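Local coordinates for protein putative polyphosphate kinase 2 (Pseudomonas aeruginosa PAO1, PDB 3CZP) that transfers phosphate from inorganic polyphosphate to AMP, yielding ADP, with magnesium as cofactor, and accepts GMP less efficiently, at residues A134-E145 with R387-Q398. Residues are numbered along the deposited sequence; the frame is centred on the assembly and turned at random. Where two conformers were deposited one is given.
Sequences AAERFERMLCDE and RAYGEINDFEEQ. With EDO (1,2-ethanediol), chain G.
Glu145 OE2 takes two N-H groups of Arg387, NH2 at 2.9 Å and the more bent NH1 at 3.2 Å, in a salt bridge joining the two fused PPK2 domains of one chain. Each domain is built on a five-stranded parallel sheet of P-loop kinase type, and equivalent helices, 125-144 and 382-402, meet across the seam. Their short segments run at 134° with axes 11.1 Å apart, a spacing bridged by long charged side chains and water; the interface illustrates how well-separated helices can be joined by ion pairs and ordered water. Both nitrogens reach OE2 near the guanidinium plane; NH1 meets its anti lone pair, whereas NH2 arrives from above the carboxylate plane. Arg370 adds another cationic partner to OE2, and Asp384 pairs with Arg387 NH2.

The same guanidinium is fixed within its own helix, NH1 donating to the syn lone pair of Glu391 OE2 at 3.0 Å, while Asp144 CB rests over one face. Glu391 OE2 and Asp144 OD2 lie close as like charges, a proximity that water 2 probably eases by donating to both.

Towards the other end, Arg137 bends at chi3 (-37°) and brings NE, at the guanidinium edge, into a salt bridge with Asp394 OD2 at 3.1 Å, with the two flat groups turned 59° apart. Glu397 OE1 adds a long, purely electrostatic pairing with Arg137 NH2, and water 1 lies between the two, accepting from Arg137 NH2 at 2.9 Å and sitting 2.7 Å from Glu397 OE1.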
loop_
_atom_site.group_PDB
_atom_site.type_symbol
_atom_site.label_atom_id
_atom_site.label_comp_id
_atom_site.label_asym_id
_atom_site.label_seq_id
_atom_site.Cartn_x
_atom_site.Cartn_y
_atom_site.Cartn_z
ATOM N N ALA A 134 -13.442 10.286 -19.780
ATOM C CA ALA A 134 -12.593 9.421 -18.893
ATOM C C ALA A 134 -13.282 9.061 -17.559
ATOM O O ALA A 134 -13.118 7.957 -17.062
ATOM C CB ALA A 134 -11.160 10.084 -18.622
ATOM N N ALA A 135 -14.060 9.985 -17.021
ATOM C CA ALA A 135 -14.781 9.782 -15.807
ATOM C C ALA A 135 -15.901 8.780 -16.077
ATOM O O ALA A 135 -16.068 7.801 -15.317
ATOM C CB ALA A 135 -15.358 11.115 -15.281
ATOM N N GLU A 136 -16.632 8.997 -17.170
ATOM C CA GLU A 136 -17.725 8.111 -17.501
ATOM C C GLU A 136 -17.162 6.699 -17.617
ATOM O O GLU A 136 -17.693 5.774 -17.039
ATOM C CB GLU A 136 -18.475 8.601 -18.750
ATOM C CG GLU A 136 -19.785 7.938 -19.098
ATOM C CD GLU A 136 -19.646 6.554 -19.727
ATOM O OE1 GLU A 136 -18.606 6.185 -20.315
ATOM O OE2 GLU A 136 -20.633 5.810 -19.602
ATOM N N ARG A 137 -16.057 6.523 -18.334
ATOM C CA ARG A 137 -15.467 5.190 -18.534
ATOM C C ARG A 137 -14.933 4.558 -17.195
ATOM O O ARG A 137 -15.030 3.359 -17.002
ATOM C CB ARG A 137 -14.386 5.235 -19.634
ATOM C CG ARG A 137 -14.966 5.467 -21.052
ATOM C CD ARG A 137 -13.906 5.406 -22.178
ATOM N NE ARG A 137 -12.588 5.981 -21.797
ATOM C CZ ARG A 137 -12.150 7.231 -22.025
ATOM N NH1 ARG A 137 -12.873 8.120 -22.652
ATOM N NH2 ARG A 137 -10.946 7.582 -21.607
ATOM N N PHE A 138 -14.286 5.360 -16.378
ATOM C CA PHE A 138 -13.750 4.933 -15.081
ATOM C C PHE A 138 -14.934 4.468 -14.215
ATOM O O PHE A 138 -14.972 3.323 -13.781
ATOM C CB PHE A 138 -12.970 6.086 -14.481
ATOM C CG PHE A 138 -12.413 5.829 -13.117
ATOM C CD1 PHE A 138 -11.522 4.854 -12.885
ATOM C CD2 PHE A 138 -12.820 6.609 -12.040
ATOM C CE1 PHE A 138 -11.041 4.621 -11.618
ATOM C CE2 PHE A 138 -12.307 6.396 -10.802
ATOM C CZ PHE A 138 -11.413 5.397 -10.591
ATOM N N GLU A 139 -15.935 5.327 -14.047
ATOM C CA GLU A 139 -17.114 4.942 -13.249
ATOM C C GLU A 139 -17.807 3.707 -13.764
ATOM O O GLU A 139 -18.227 2.877 -12.970
ATOM C CB GLU A 139 -18.104 6.045 -13.117
ATOM C CG GLU A 139 -17.443 7.210 -12.395
ATOM C CD GLU A 139 -18.291 8.367 -12.211
ATOM O OE1 GLU A 139 -19.485 8.305 -12.586
ATOM O OE2 GLU A 139 -17.722 9.402 -11.693
ATOM N N ARG A 140 -17.890 3.585 -15.079
ATOM C CA ARG A 140 -18.567 2.399 -15.661
ATOM C C ARG A 140 -17.877 1.096 -15.280
ATOM O O ARG A 140 -18.540 0.069 -15.020
ATOM C CB ARG A 140 -18.689 2.540 -17.168
ATOM C CG ARG A 140 -19.522 1.471 -17.841
ATOM C CD ARG A 140 -19.464 1.525 -19.351
ATOM N NE ARG A 140 -20.324 2.617 -19.788
ATOM C CZ ARG A 140 -21.641 2.518 -20.013
ATOM N NH1 ARG A 140 -22.290 1.345 -19.927
ATOM N NH2 ARG A 140 -22.313 3.607 -20.341
HETATM N N MSE A 141 -16.549 1.134 -15.280
HETATM C CA MSE A 141 -15.756 -0.052 -14.996
HETATM C C MSE A 141 -15.896 -0.429 -13.520
HETATM O O MSE A 141 -15.991 -1.580 -13.168
HETATM C CB MSE A 141 -14.294 0.231 -15.374
HETATM C CG MSE A 141 -13.286 -0.808 -14.907
HETATM SE SE MSE A 141 -11.468 -0.387 -15.446
HETATM C CE MSE A 141 -11.412 1.471 -14.855
ATOM N N LEU A 142 -15.865 0.576 -12.667
ATOM C CA LEU A 142 -16.031 0.349 -11.244
ATOM C C LEU A 142 -17.326 -0.259 -10.920
ATOM O O LEU A 142 -17.364 -1.177 -10.094
ATOM C CB LEU A 142 -15.948 1.627 -10.457
ATOM C CG LEU A 142 -14.608 2.309 -10.468
ATOM C CD1 LEU A 142 -14.684 3.549 -9.550
ATOM C CD2 LEU A 142 -13.485 1.342 -10.035
ATOM N N CYS A 143 -18.380 0.247 -11.540
ATOM C CA CYS A 143 -19.735 -0.297 -11.367
ATOM C C CYS A 143 -19.892 -1.644 -12.021
ATOM O O CYS A 143 -20.560 -2.515 -11.470
ATOM C CB CYS A 143 -20.808 0.667 -11.889
ATOM S SG CYS A 143 -20.875 2.181 -10.946
ATOM N N ASP A 144 -19.277 -1.833 -13.185
ATOM C CA ASP A 144 -19.212 -3.189 -13.827
ATOM C C ASP A 144 -18.511 -4.219 -12.929
ATOM O O ASP A 144 -18.873 -5.368 -12.897
ATOM C CB ASP A 144 -18.453 -3.116 -15.152
ATOM C CG ASP A 144 -19.289 -2.607 -16.313
ATOM O OD1 ASP A 144 -20.542 -2.635 -16.242
ATOM O OD2 ASP A 144 -18.696 -2.159 -17.330
ATOM N N GLU A 145 -17.481 -3.792 -12.215
ATOM C CA GLU A 145 -16.785 -4.608 -11.208
ATOM C C GLU A 145 -17.548 -4.850 -9.881
ATOM O O GLU A 145 -17.193 -5.723 -9.101
ATOM C CB GLU A 145 -15.417 -3.935 -10.916
ATOM C CG GLU A 145 -14.414 -4.040 -12.072
ATOM C CD GLU A 145 -13.763 -5.417 -12.208
ATOM O OE1 GLU A 145 -13.265 -5.974 -11.184
ATOM O OE2 GLU A 145 -13.729 -5.967 -13.332
ATOM N N ARG A 387 -15.413 -6.851 -21.947
ATOM C CA ARG A 387 -15.253 -5.443 -21.578
ATOM C C ARG A 387 -13.818 -5.092 -21.223
ATOM O O ARG A 387 -13.461 -3.925 -21.227
ATOM C CB ARG A 387 -16.221 -5.047 -20.462
ATOM C CG ARG A 387 -16.044 -5.740 -19.119
ATOM C CD ARG A 387 -17.069 -5.298 -18.092
ATOM N NE ARG A 387 -16.930 -6.134 -16.901
ATOM C CZ ARG A 387 -16.123 -5.906 -15.865
ATOM N NH1 ARG A 387 -15.336 -4.856 -15.826
ATOM N NH2 ARG A 387 -16.085 -6.779 -14.866
ATOM N N ALA A 388 -12.992 -6.092 -20.940
ATOM C CA ALA A 388 -11.577 -5.879 -20.547
ATOM C C ALA A 388 -10.678 -5.220 -21.613
ATOM O O ALA A 388 -9.772 -4.461 -21.268
ATOM C CB ALA A 388 -10.924 -7.172 -20.062
ATOM N N TYR A 389 -10.932 -5.523 -22.881
ATOM C CA TYR A 389 -10.143 -4.966 -23.973
ATOM C C TYR A 389 -10.191 -3.443 -23.958
ATOM O O TYR A 389 -9.157 -2.776 -23.999
ATOM C CB TYR A 389 -10.641 -5.495 -25.320
ATOM C CG TYR A 389 -10.597 -7.002 -25.441
ATOM C CD1 TYR A 389 -9.386 -7.675 -25.528
ATOM C CD2 TYR A 389 -11.766 -7.750 -25.468
ATOM C CE1 TYR A 389 -9.340 -9.052 -25.639
ATOM C CE2 TYR A 389 -11.731 -9.127 -25.579
ATOM C CZ TYR A 389 -10.516 -9.772 -25.665
ATOM O OH TYR A 389 -10.476 -11.143 -25.774
ATOM N N GLY A 390 -11.402 -2.898 -23.899
ATOM C CA GLY A 390 -11.601 -1.428 -23.868
ATOM C C GLY A 390 -11.058 -0.792 -22.626
ATOM O O GLY A 390 -10.442 0.263 -22.659
ATOM N N GLU A 391 -11.350 -1.421 -21.502
ATOM C CA GLU A 391 -10.718 -1.088 -20.211
ATOM C C GLU A 391 -9.174 -1.048 -20.259
ATOM O O GLU A 391 -8.540 -0.126 -19.736
ATOM C CB GLU A 391 -11.204 -2.093 -19.156
ATOM C CG GLU A 391 -12.621 -1.843 -18.784
ATOM C CD GLU A 391 -13.250 -2.869 -17.892
ATOM O OE1 GLU A 391 -12.641 -3.926 -17.602
ATOM O OE2 GLU A 391 -14.377 -2.551 -17.457
ATOM N N ILE A 392 -8.576 -2.060 -20.877
ATOM C CA ILE A 392 -7.120 -2.133 -20.975
ATOM C C ILE A 392 -6.573 -0.971 -21.799
ATOM O O ILE A 392 -5.582 -0.341 -21.429
ATOM C CB ILE A 392 -6.662 -3.461 -21.606
ATOM C CG1 ILE A 392 -6.795 -4.603 -20.597
ATOM C CG2 ILE A 392 -5.230 -3.347 -22.104
ATOM C CD1 ILE A 392 -6.647 -5.979 -21.211
ATOM N N ASN A 393 -7.235 -0.700 -22.917
ATOM C CA ASN A 393 -6.866 0.374 -23.806
ATOM C C ASN A 393 -6.982 1.712 -23.149
ATOM O O ASN A 393 -6.069 2.578 -23.308
ATOM C CB ASN A 393 -7.711 0.319 -25.097
ATOM C CG ASN A 393 -7.314 -0.800 -26.019
ATOM O OD1 ASN A 393 -6.178 -1.298 -25.992
ATOM N ND2 ASN A 393 -8.257 -1.196 -26.880
ATOM N N ASP A 394 -8.045 1.879 -22.338
ATOM C CA ASP A 394 -8.220 3.152 -21.615
ATOM C C ASP A 394 -7.079 3.312 -20.582
ATOM O O ASP A 394 -6.489 4.364 -20.460
ATOM C CB ASP A 394 -9.580 3.300 -20.904
ATOM C CG ASP A 394 -10.809 3.298 -21.866
ATOM O OD1 ASP A 394 -10.710 3.575 -23.112
ATOM O OD2 ASP A 394 -11.918 3.012 -21.335
ATOM N N PHE A 395 -6.785 2.241 -19.862
ATOM C CA PHE A 395 -5.635 2.167 -18.936
ATOM C C PHE A 395 -4.316 2.555 -19.580
ATOM O O PHE A 395 -3.600 3.434 -19.117
ATOM C CB PHE A 395 -5.580 0.719 -18.409
ATOM C CG PHE A 395 -4.439 0.400 -17.462
ATOM C CD1 PHE A 395 -4.031 1.288 -16.490
ATOM C CD2 PHE A 395 -3.776 -0.804 -17.568
ATOM C CE1 PHE A 395 -2.986 0.956 -15.576
ATOM C CE2 PHE A 395 -2.708 -1.112 -16.669
ATOM C CZ PHE A 395 -2.339 -0.248 -15.675
ATOM N N GLU A 396 -4.017 1.917 -20.700
ATOM C CA GLU A 396 -2.773 2.148 -21.422
ATOM C C GLU A 396 -2.673 3.539 -21.984
ATOM O O GLU A 396 -1.585 4.100 -22.056
ATOM C CB GLU A 396 -2.560 1.094 -22.514
ATOM C CG GLU A 396 -2.225 -0.252 -21.866
ATOM C CD GLU A 396 -2.061 -1.390 -22.850
ATOM O OE1 GLU A 396 -2.127 -1.161 -24.080
ATOM O OE2 GLU A 396 -1.883 -2.518 -22.351
ATOM N N GLU A 397 -3.821 4.088 -22.370
ATOM C CA GLU A 397 -3.898 5.482 -22.817
ATOM C C GLU A 397 -3.635 6.471 -21.711
ATOM O O GLU A 397 -2.983 7.480 -21.953
ATOM C CB GLU A 397 -5.253 5.744 -23.439
ATOM C CG GLU A 397 -5.515 7.153 -23.802
ATOM C CD GLU A 397 -6.927 7.349 -24.369
ATOM O OE1 GLU A 397 -7.916 7.208 -23.588
ATOM O OE2 GLU A 397 -7.009 7.624 -25.593
ATOM N N GLN A 398 -4.186 6.210 -20.515
ATOM C CA GLN A 398 -3.887 7.017 -19.321
ATOM C C GLN A 398 -2.364 7.042 -19.081
ATOM O O GLN A 398 -1.789 8.067 -18.764
ATOM C CB GLN A 398 -4.614 6.496 -18.047
ATOM C CG GLN A 398 -6.183 6.597 -17.942
ATOM C CD GLN A 398 -6.675 8.057 -17.922
ATOM O OE1 GLN A 398 -7.364 8.493 -18.860
ATOM N NE2 GLN A 398 -6.322 8.819 -16.859
HETATM C C1 EDO G . -22.522 -0.728 -15.416
HETATM O O1 EDO G . -23.099 -1.740 -14.562
HETATM C C2 EDO G . -23.090 -0.826 -16.847
HETATM O O2 EDO G . -22.089 -1.074 -17.859
HETATM O O HOH W 1 -8.359 6.316 -21.075
HETATM O O HOH W 2 -16.376 -1.002 -18.401
HETATM O O HOH W 3 -11.883 -4.287 -14.823
#